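MS5a (Brassica napus, PDB 6L77) is of unknown function but is linked to meiosis, and its cystatin-like folds appear to enhance papain activity rather than inhibit it as classical cystatins do. Local coordinates at residues Leu22-Met27 and His217-Leu222; Gly79-Thr84 and Phe147-Arg152; Arg140-Ile145 and Val208-Glu213. All blocks are in the same frame, centred on the assembly; numbering follows the deposited sequence.

Contact 1: Leu22-Met27 and His217-Leu222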
loop_
_atom_site.group_PDB
_atom_site.type_symbol
_atom_site.label_atom_id
_atom_site.label_comp_id
_atom_site.label_asym_id
_atom_site.label_seq_id
_atom_site.Cartn_x
_atom_site.Cartn_y
_atom_site.Cartn_z
ATOM N N LEU A 22 1.176 -8.154 6.004
ATOM C CA LEU A 22 -0.106 -8.658 6.489
ATOM C C LEU A 22 -1.214 -8.415 5.474
ATOM O O LEU A 22 -2.118 -9.248 5.328
ATOM C CB LEU A 22 -0.448 -8.005 7.826
ATOM C CG LEU A 22 0.452 -8.466 8.979
ATOM C CD1 LEU A 22 0.111 -7.673 10.191
ATOM C CD2 LEU A 22 0.233 -9.948 9.255
ATOM N N HIS A 23 -1.151 -7.280 4.765
ATOM C CA HIS A 23 -2.097 -6.975 3.689
ATOM C C HIS A 23 -2.055 -8.039 2.592
ATOM O O HIS A 23 -3.097 -8.531 2.140
ATOM C CB HIS A 23 -1.756 -5.573 3.144
ATOM C CG HIS A 23 -2.280 -5.265 1.775
ATOM N ND1 HIS A 23 -3.597 -5.451 1.404
ATOM C CD2 HIS A 23 -1.661 -4.715 0.700
ATOM C CE1 HIS A 23 -3.759 -5.054 0.150
ATOM N NE2 HIS A 23 -2.599 -4.600 -0.299
ATOM N N ARG A 24 -0.860 -8.398 2.137
ATOM C CA ARG A 24 -0.736 -9.411 1.090
ATOM C C ARG A 24 -1.308 -10.743 1.557
ATOM O O ARG A 24 -2.130 -11.358 0.865
ATOM C CB ARG A 24 0.739 -9.554 0.685
ATOM C CG ARG A 24 1.030 -10.712 -0.282
ATOM C CD ARG A 24 2.471 -10.693 -0.765
ATOM N NE ARG A 24 2.742 -11.772 -1.722
ATOM C CZ ARG A 24 3.203 -12.971 -1.388
ATOM N NH1 ARG A 24 3.465 -13.258 -0.122
ATOM N NH2 ARG A 24 3.421 -13.884 -2.324
ATOM N N TYR A 25 -0.918 -11.179 2.757
ATOM C CA TYR A 25 -1.422 -12.441 3.304
ATOM C C TYR A 25 -2.935 -12.412 3.487
ATOM O O TYR A 25 -3.645 -13.324 3.048
ATOM C CB TYR A 25 -0.743 -12.734 4.646
ATOM C CG TYR A 25 -1.128 -14.065 5.228
ATOM C CD1 TYR A 25 -0.480 -15.233 4.828
ATOM C CD2 TYR A 25 -2.141 -14.159 6.179
ATOM C CE1 TYR A 25 -0.834 -16.465 5.366
ATOM C CE2 TYR A 25 -2.501 -15.384 6.720
ATOM C CZ TYR A 25 -1.842 -16.529 6.308
ATOM O OH TYR A 25 -2.189 -17.750 6.843
ATOM N N ASN A 26 -3.444 -11.377 4.154
ATOM C CA ASN A 26 -4.878 -11.314 4.443
ATOM C C ASN A 26 -5.704 -11.331 3.167
ATOM O O ASN A 26 -6.774 -11.951 3.119
ATOM C CB ASN A 26 -5.214 -10.055 5.239
ATOM C CG ASN A 26 -4.834 -10.166 6.692
ATOM O OD1 ASN A 26 -4.803 -11.266 7.261
ATOM N ND2 ASN A 26 -4.559 -9.025 7.314
HETATM N N MSE A 27 -5.233 -10.661 2.128
HETATM C CA MSE A 27 -5.999 -10.591 0.895
HETATM C C MSE A 27 -5.998 -11.922 0.178
HETATM O O MSE A 27 -7.005 -12.335 -0.382
HETATM C CB MSE A 27 -5.453 -9.486 -0.005
HETATM C CG MSE A 27 -5.604 -8.114 0.613
HETATM SE SE MSE A 27 -7.209 -7.220 -0.031
HETATM C CE MSE A 27 -6.628 -7.182 -1.884
ATOM N N HIS A 217 2.247 -14.378 -6.747
ATOM C CA HIS A 217 1.462 -13.341 -6.088
ATOM C C HIS A 217 2.353 -12.372 -5.316
ATOM O O HIS A 217 1.907 -11.761 -4.345
ATOM C CB HIS A 217 0.397 -13.931 -5.159
ATOM C CG HIS A 217 -0.523 -14.904 -5.826
ATOM N ND1 HIS A 217 -1.212 -14.605 -6.981
ATOM C CD2 HIS A 217 -0.880 -16.164 -5.489
ATOM C CE1 HIS A 217 -1.944 -15.647 -7.337
ATOM N NE2 HIS A 217 -1.760 -16.605 -6.448
ATOM N N CYS A 218 3.615 -12.234 -5.734
ATOM C CA CYS A 218 4.449 -11.168 -5.197
ATOM C C CYS A 218 3.829 -9.830 -5.581
ATOM O O CYS A 218 3.244 -9.692 -6.655
ATOM C CB CYS A 218 5.879 -11.289 -5.730
ATOM S SG CYS A 218 6.694 -12.832 -5.212
ATOM N N VAL A 219 3.929 -8.851 -4.690
ATOM C CA VAL A 219 3.218 -7.583 -4.835
ATOM C C VAL A 219 4.254 -6.481 -5.006
ATOM O O VAL A 219 5.105 -6.289 -4.129
ATOM C CB VAL A 219 2.316 -7.291 -3.630
ATOM C CG1 VAL A 219 1.740 -5.893 -3.732
ATOM C CG2 VAL A 219 1.186 -8.335 -3.553
ATOM N N CYS A 220 4.180 -5.761 -6.124
ATOM C CA CYS A 220 5.025 -4.604 -6.380
ATOM C C CYS A 220 4.173 -3.341 -6.310
ATOM O O CYS A 220 3.086 -3.286 -6.900
ATOM C CB CYS A 220 5.704 -4.723 -7.743
ATOM S SG CYS A 220 6.588 -3.234 -8.200
ATOM N N LEU A 221 4.638 -2.352 -5.550
ATOM C CA LEU A 221 3.992 -1.048 -5.471
ATOM C C LEU A 221 4.919 0.004 -6.060
ATOM O O LEU A 221 6.094 0.074 -5.692
ATOM C CB LEU A 221 3.626 -0.672 -4.031
ATOM C CG LEU A 221 2.603 -1.535 -3.275
ATOM C CD1 LEU A 221 2.093 -0.787 -2.047
ATOM C CD2 LEU A 221 1.439 -1.926 -4.163
ATOM N N LEU A 222 4.385 0.819 -6.964
ATOM C CA LEU A 222 5.112 1.945 -7.535
ATOM C C LEU A 222 4.213 3.164 -7.437
ATOM O O LEU A 222 3.075 3.130 -7.908
ATOM C CB LEU A 222 5.500 1.677 -8.989
ATOM C CG LEU A 222 6.247 2.831 -9.646
ATOM C CD1 LEU A 222 7.589 3.027 -8.967
ATOM C CD2 LEU A 222 6.436 2.575 -11.141
#
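R24 on helix 12-29 and V219 at the start of strand 219-227 bring the two backbones closest, with the CA of R24 7.4 Å from the CA of V219. The gap is bridged mainly by the R24 side chain. Its CG is anti to the backbone N (chi1 173°) and the chain stays extended to NE, which carries the guanidinium past V219 to the turn before the strand. There NE donates a hydrogen bond to the carbonyl O of H217, 2.8 Å from R24 NE to H217 O and nearly straight at 160°. The acceptor lies close to the guanidinium plane. The N-H, however, approaches from above the plane of the carbonyl, 42° out of it. The aliphatic part of R24 is used as well. The R24 chain runs alongside V219 in the opposite sense, with R24 CD 3.9 Å from V219 CG2. At the far end R24 NH2 comes within 4.1 Å of H217 CB, while the H217 imidazole leads away from the helix. H217 has a left-handed backbone conformation in this turn. The other nitrogens of R24 have partners too: NH1 bonds to S88 OG, and NH2 makes a weak hydrogen bond to T216 O. Without the long R24 chain, as with an alanine here, the H217 carbonyl would probably lose its donor from the helix and a gap would open beside V219 CG2. The named partners of this buried guanidinium are neutral oxygens: two backbone carbonyls and one hydroxyl. R24 therefore holds the helix to the turn through dipoles and apolar packing, and its positive charge is probably spread over these acceptors.

Contact 2: Gly79-Thr84 and Phe147-Arg152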
loop_
_atom_site.group_PDB
_atom_site.type_symbol
_atom_site.label_atom_id
_atom_site.label_comp_id
_atom_site.label_asym_id
_atom_site.label_seq_id
_atom_site.Cartn_x
_atom_site.Cartn_y
_atom_site.Cartn_z
ATOM N N GLY A 79 12.455 8.014 -1.755
ATOM C CA GLY A 79 11.757 9.275 -1.940
ATOM C C GLY A 79 10.392 9.151 -2.580
ATOM O O GLY A 79 9.721 10.153 -2.835
ATOM N N GLN A 80 9.982 7.920 -2.857
ATOM C CA GLN A 80 8.673 7.625 -3.417
ATOM C C GLN A 80 8.447 6.140 -3.212
ATOM O O GLN A 80 9.388 5.392 -2.932
ATOM C CB GLN A 80 8.594 7.979 -4.907
ATOM C CG GLN A 80 9.301 6.962 -5.776
ATOM C CD GLN A 80 9.350 7.351 -7.230
ATOM O OE1 GLN A 80 10.305 7.981 -7.680
ATOM N NE2 GLN A 80 8.324 6.970 -7.982
ATOM N N ILE A 81 7.189 5.715 -3.355
ATOM C CA ILE A 81 6.889 4.288 -3.245
ATOM C C ILE A 81 7.556 3.536 -4.393
ATOM O O ILE A 81 7.330 3.845 -5.567
ATOM C CB ILE A 81 5.380 4.048 -3.237
ATOM C CG1 ILE A 81 4.759 4.594 -1.954
ATOM C CG2 ILE A 81 5.104 2.559 -3.356
ATOM C CD1 ILE A 81 3.266 4.309 -1.849
ATOM N N ASP A 82 8.384 2.542 -4.061
ATOM C CA ASP A 82 8.990 1.682 -5.085
ATOM C C ASP A 82 9.557 0.453 -4.358
ATOM O O ASP A 82 10.707 0.467 -3.922
ATOM C CB ASP A 82 10.065 2.426 -5.859
ATOM C CG ASP A 82 10.572 1.646 -7.050
ATOM O OD1 ASP A 82 10.140 0.485 -7.239
ATOM O OD2 ASP A 82 11.399 2.201 -7.804
ATOM N N PHE A 83 8.736 -0.592 -4.220
ATOM C CA PHE A 83 9.201 -1.768 -3.486
ATOM C C PHE A 83 8.375 -2.986 -3.872
ATOM O O PHE A 83 7.290 -2.862 -4.435
ATOM C CB PHE A 83 9.137 -1.542 -1.970
ATOM C CG PHE A 83 7.731 -1.353 -1.429
ATOM C CD1 PHE A 83 6.925 -2.443 -1.143
ATOM C CD2 PHE A 83 7.239 -0.082 -1.186
ATOM C CE1 PHE A 83 5.646 -2.261 -0.637
ATOM C CE2 PHE A 83 5.965 0.106 -0.682
ATOM C CZ PHE A 83 5.171 -0.983 -0.412
ATOM N N THR A 84 8.892 -4.168 -3.527
ATOM C CA THR A 84 8.214 -5.434 -3.786
ATOM C C THR A 84 8.175 -6.261 -2.510
ATOM O O THR A 84 9.214 -6.455 -1.863
ATOM C CB THR A 84 8.931 -6.234 -4.887
ATOM O OG1 THR A 84 8.965 -5.469 -6.097
ATOM C CG2 THR A 84 8.204 -7.569 -5.150
ATOM N N PHE A 147 2.357 9.223 1.907
ATOM C CA PHE A 147 2.640 10.404 2.721
ATOM C C PHE A 147 4.011 10.297 3.385
ATOM O O PHE A 147 4.771 11.275 3.428
ATOM C CB PHE A 147 1.539 10.581 3.772
ATOM C CG PHE A 147 1.719 11.799 4.641
ATOM C CD1 PHE A 147 1.591 13.074 4.108
ATOM C CD2 PHE A 147 2.024 11.666 5.985
ATOM C CE1 PHE A 147 1.769 14.194 4.902
ATOM C CE2 PHE A 147 2.202 12.793 6.790
ATOM C CZ PHE A 147 2.075 14.047 6.246
ATOM N N PHE A 148 4.337 9.106 3.897
ATOM C CA PHE A 148 5.622 8.856 4.545
ATOM C C PHE A 148 6.784 9.131 3.603
ATOM O O PHE A 148 7.775 9.775 3.988
ATOM C CB PHE A 148 5.651 7.407 5.040
ATOM C CG PHE A 148 7.001 6.945 5.493
ATOM C CD1 PHE A 148 7.552 7.426 6.675
ATOM C CD2 PHE A 148 7.711 6.013 4.751
ATOM C CE1 PHE A 148 8.790 6.991 7.108
ATOM C CE2 PHE A 148 8.958 5.580 5.172
ATOM C CZ PHE A 148 9.501 6.070 6.353
ATOM N N ASN A 149 6.678 8.667 2.357
ATOM C CA ASN A 149 7.758 8.860 1.397
ATOM C C ASN A 149 7.886 10.295 0.908
ATOM O O ASN A 149 8.868 10.599 0.216
ATOM C CB ASN A 149 7.581 7.928 0.196
ATOM C CG ASN A 149 8.070 6.520 0.477
ATOM O OD1 ASN A 149 9.275 6.267 0.486
ATOM N ND2 ASN A 149 7.136 5.596 0.718
ATOM N N ARG A 150 6.942 11.186 1.234
ATOM C CA ARG A 150 7.165 12.596 0.908
ATOM C C ARG A 150 8.337 13.165 1.694
ATOM O O ARG A 150 9.135 13.945 1.158
ATOM C CB ARG A 150 5.908 13.420 1.177
ATOM C CG ARG A 150 4.737 13.111 0.253
ATOM C CD ARG A 150 3.702 14.211 0.360
ATOM N NE ARG A 150 4.337 15.510 0.209
ATOM C CZ ARG A 150 4.454 16.147 -0.950
ATOM N NH1 ARG A 150 3.956 15.607 -2.055
ATOM N NH2 ARG A 150 5.071 17.321 -1.000
ATOM N N ASP A 151 8.443 12.806 2.974
ATOM C CA ASP A 151 9.572 13.238 3.797
ATOM C C ASP A 151 9.636 12.277 4.979
ATOM O O ASP A 151 8.826 12.377 5.905
ATOM C CB ASP A 151 9.417 14.679 4.251
ATOM C CG ASP A 151 10.679 15.222 4.899
ATOM O OD1 ASP A 151 11.241 14.549 5.790
ATOM O OD2 ASP A 151 11.112 16.328 4.510
ATOM N N ARG A 152 10.579 11.340 4.920
ATOM C CA ARG A 152 10.648 10.297 5.930
ATOM C C ARG A 152 11.216 10.788 7.248
ATOM O O ARG A 152 11.166 10.051 8.237
ATOM C CB ARG A 152 11.466 9.125 5.392
ATOM C CG ARG A 152 10.743 8.432 4.260
ATOM C CD ARG A 152 11.667 7.772 3.309
ATOM N NE ARG A 152 12.075 6.450 3.742
ATOM C CZ ARG A 152 11.798 5.321 3.100
ATOM N NH1 ARG A 152 11.110 5.326 1.975
ATOM N NH2 ARG A 152 12.242 4.180 3.587
#
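The N149 carboxamide lies against the Q80 backbone and, within its own segment, meets R152. The contact joins helix 138-150 to the loop entering strand 82-88, part of the helix-on-antiparallel-sheet packing of the cystatin-like fold. N149 OD1 is at the edge of the R152 guanidinium, in its plane. One face of that guanidinium carries F148 CE2, 3.5 Å above the plane and over its centre. A face of the F148 ring in turn takes R152 CG, offset toward the rim. N149 CG is 3.7 Å from Q80 C, and N149 CB also rests on the Q80 backbone. With CG anti to the carbonyl carbon (chi1 -81°), the amide is aimed at the loop. Its ND2 is satisfied by I145 O in the helix. The bond from R152 NH1 to OD1 is bent to 121°, weak, and doubtful because it is so short. R152 NH2 also bonds to Q75 OE1. Q80 points away from the helix and sends NE2 to G223 O on strand 219-227. I81 crosses N149 at about a right angle, with I81 CG1 3.7 Å from N149 ND2.

Contact 3: Arg140-Ile145 and Val208-Glu213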
loop_
_atom_site.group_PDB
_atom_site.type_symbol
_atom_site.label_atom_id
_atom_site.label_comp_id
_atom_site.label_asym_id
_atom_site.label_seq_id
_atom_site.Cartn_x
_atom_site.Cartn_y
_atom_site.Cartn_z
ATOM N N ARG A 140 -6.198 3.194 2.801
ATOM C CA ARG A 140 -5.526 4.060 3.765
ATOM C C ARG A 140 -4.051 3.703 3.900
ATOM O O ARG A 140 -3.199 4.593 4.003
ATOM C CB ARG A 140 -6.205 3.984 5.136
ATOM C CG ARG A 140 -5.382 4.680 6.243
ATOM C CD ARG A 140 -6.169 4.854 7.528
ATOM N NE ARG A 140 -6.825 3.623 7.951
ATOM C CZ ARG A 140 -6.243 2.673 8.677
ATOM N NH1 ARG A 140 -4.979 2.810 9.057
ATOM N NH2 ARG A 140 -6.924 1.583 9.017
ATOM N N LEU A 141 -3.732 2.403 3.907
ATOM C CA LEU A 141 -2.334 1.981 3.950
ATOM C C LEU A 141 -1.522 2.594 2.810
ATOM O O LEU A 141 -0.417 3.112 3.030
ATOM C CB LEU A 141 -2.256 0.453 3.896
ATOM C CG LEU A 141 -0.832 -0.127 3.842
ATOM C CD1 LEU A 141 -0.028 0.301 5.062
ATOM C CD2 LEU A 141 -0.896 -1.634 3.766
ATOM N N TYR A 142 -2.038 2.525 1.574
ATOM C CA TYR A 142 -1.248 3.039 0.455
ATOM C C TYR A 142 -1.091 4.549 0.562
ATOM O O TYR A 142 -0.019 5.090 0.256
ATOM C CB TYR A 142 -1.871 2.662 -0.893
ATOM C CG TYR A 142 -1.890 1.176 -1.257
ATOM C CD1 TYR A 142 -1.573 0.184 -0.323
ATOM C CD2 TYR A 142 -2.235 0.774 -2.547
ATOM C CE1 TYR A 142 -1.604 -1.177 -0.679
ATOM C CE2 TYR A 142 -2.275 -0.570 -2.904
ATOM C CZ TYR A 142 -1.964 -1.539 -1.967
ATOM O OH TYR A 142 -2.013 -2.862 -2.327
HETATM N N MSE A 143 -2.129 5.243 1.028
HETATM C CA MSE A 143 -2.007 6.680 1.318
HETATM C C MSE A 143 -0.924 6.965 2.369
HETATM O O MSE A 143 -0.101 7.871 2.215
HETATM C CB MSE A 143 -3.343 7.252 1.807
HETATM C CG MSE A 143 -3.238 8.695 2.320
HETATM SE SE MSE A 143 -4.906 9.319 3.163
HETATM C CE MSE A 143 -5.008 8.033 4.640
ATOM N N GLU A 144 -0.934 6.180 3.448
ATOM C CA GLU A 144 0.031 6.406 4.521
ATOM C C GLU A 144 1.461 6.195 4.041
ATOM O O GLU A 144 2.362 6.969 4.390
ATOM C CB GLU A 144 -0.293 5.498 5.707
ATOM C CG GLU A 144 -1.548 5.956 6.427
ATOM C CD GLU A 144 -1.945 5.055 7.581
ATOM O OE1 GLU A 144 -1.336 3.973 7.742
ATOM O OE2 GLU A 144 -2.874 5.439 8.322
ATOM N N ILE A 145 1.695 5.159 3.236
ATOM C CA ILE A 145 3.038 4.936 2.709
ATOM C C ILE A 145 3.436 6.063 1.763
ATOM O O ILE A 145 4.588 6.511 1.762
ATOM C CB ILE A 145 3.122 3.559 2.025
ATOM C CG1 ILE A 145 2.827 2.458 3.048
ATOM C CG2 ILE A 145 4.505 3.350 1.421
ATOM C CD1 ILE A 145 2.685 1.084 2.450
ATOM N N VAL A 208 -0.741 5.326 -7.025
ATOM C CA VAL A 208 -0.003 4.103 -6.700
ATOM C C VAL A 208 -0.459 2.978 -7.617
ATOM O O VAL A 208 -1.656 2.681 -7.686
ATOM C CB VAL A 208 -0.203 3.673 -5.234
ATOM C CG1 VAL A 208 0.602 2.394 -4.969
ATOM C CG2 VAL A 208 0.205 4.772 -4.274
ATOM N N ARG A 209 0.488 2.338 -8.302
ATOM C CA ARG A 209 0.183 1.137 -9.066
ATOM C C ARG A 209 0.583 -0.097 -8.264
ATOM O O ARG A 209 1.738 -0.224 -7.839
ATOM C CB ARG A 209 0.887 1.120 -10.421
ATOM C CG ARG A 209 0.445 -0.082 -11.252
ATOM C CD ARG A 209 1.218 -0.210 -12.553
ATOM N NE ARG A 209 0.947 0.895 -13.461
ATOM C CZ ARG A 209 1.823 1.846 -13.778
ATOM N NH1 ARG A 209 3.054 1.830 -13.272
ATOM N NH2 ARG A 209 1.470 2.809 -14.624
ATOM N N ARG A 210 -0.371 -0.996 -8.061
ATOM C CA ARG A 210 -0.112 -2.318 -7.512
ATOM C C ARG A 210 -0.096 -3.325 -8.655
ATOM O O ARG A 210 -1.095 -3.484 -9.365
ATOM C CB ARG A 210 -1.179 -2.716 -6.486
ATOM C CG ARG A 210 -0.931 -4.102 -5.868
ATOM C CD ARG A 210 -2.258 -4.847 -5.644
ATOM N NE ARG A 210 -3.071 -4.209 -4.608
ATOM C CZ ARG A 210 -4.393 -4.340 -4.494
ATOM N NH1 ARG A 210 -5.072 -5.080 -5.364
ATOM N NH2 ARG A 210 -5.034 -3.727 -3.503
ATOM N N THR A 211 1.018 -4.021 -8.820
ATOM C CA THR A 211 1.072 -5.121 -9.767
ATOM C C THR A 211 1.362 -6.396 -8.993
ATOM O O THR A 211 2.113 -6.380 -8.012
ATOM C CB THR A 211 2.115 -4.870 -10.867
ATOM O OG1 THR A 211 3.390 -4.630 -10.275
ATOM C CG2 THR A 211 1.723 -3.648 -11.658
ATOM N N VAL A 212 0.717 -7.483 -9.405
ATOM C CA VAL A 212 0.752 -8.755 -8.695
ATOM C C VAL A 212 1.278 -9.805 -9.661
ATOM O O VAL A 212 0.770 -9.932 -10.780
ATOM C CB VAL A 212 -0.642 -9.148 -8.160
ATOM C CG1 VAL A 212 -0.564 -10.446 -7.357
ATOM C CG2 VAL A 212 -1.226 -8.023 -7.293
ATOM N N GLU A 213 2.287 -10.552 -9.233
ATOM C CA GLU A 213 2.882 -11.564 -10.102
ATOM C C GLU A 213 1.936 -12.754 -10.207
ATOM O O GLU A 213 1.529 -13.302 -9.175
ATOM C CB GLU A 213 4.243 -12.000 -9.548
ATOM C CG GLU A 213 5.224 -12.512 -10.599
ATOM C CD GLU A 213 4.831 -13.855 -11.194
ATOM O OE1 GLU A 213 5.136 -14.090 -12.386
ATOM O OE2 GLU A 213 4.216 -14.677 -10.481
#
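Y142 makes the whole contact from segment 140-145, meeting V208 and R210 on strand 201-212. Before it, R140 NH1 and E144 OE2 form a salt bridge one turn apart, through a weak hydrogen bond. Y142 has CG anti to the carbonyl carbon (chi1 -66°), and its ring extends from the helix over the sheet. R210 NE donates to Y142 OH at 2.9 Å and 163°. NE lies at the edge of the ring, near its plane, and the hydroxyl is close to the guanidinium plane. The two planes stand 86° apart. A second bond from R210 NH2 to Y142 OH, 3.4 Å long, is weak. The same hydroxyl is hydrogen-bonded to H23 NE2, so this buried oxygen is gripped from two elements. R210 NH1 goes to R184 O, and W138 adds a cation-pi contact. Lower on the ring, Y142 CD2 packs 4.1 Å from V208 CG1, the two side chains crossing at about a right angle. I145 ends the segment and, like L141 before it, packs against V20 of helix 12-29. A helix laid across an antiparallel sheet in this way is typical of the cystatin-like fold.

How the contacts relate
Contacts 1 and 3 are buried, and contact 3 lies nearest the centre of the chain. Contact 2 is only partly buried and includes the exposed G79. Contacts 2 and 3 share helix 138-150, while contact 1 uses helix 12-29. All three reach the same antiparallel sheet, through neighbouring strands 82-88, 219-227 and 201-212. In both deeper contacts an arginine donates through NE: from helix to turn in contact 1, from strand to helix in contact 3. Contact 2 instead relies on an amide packed against backbone. Contacts 2 and 3 meet through apolar packing, whereas a polar bond between side chains links contacts 1 and 3.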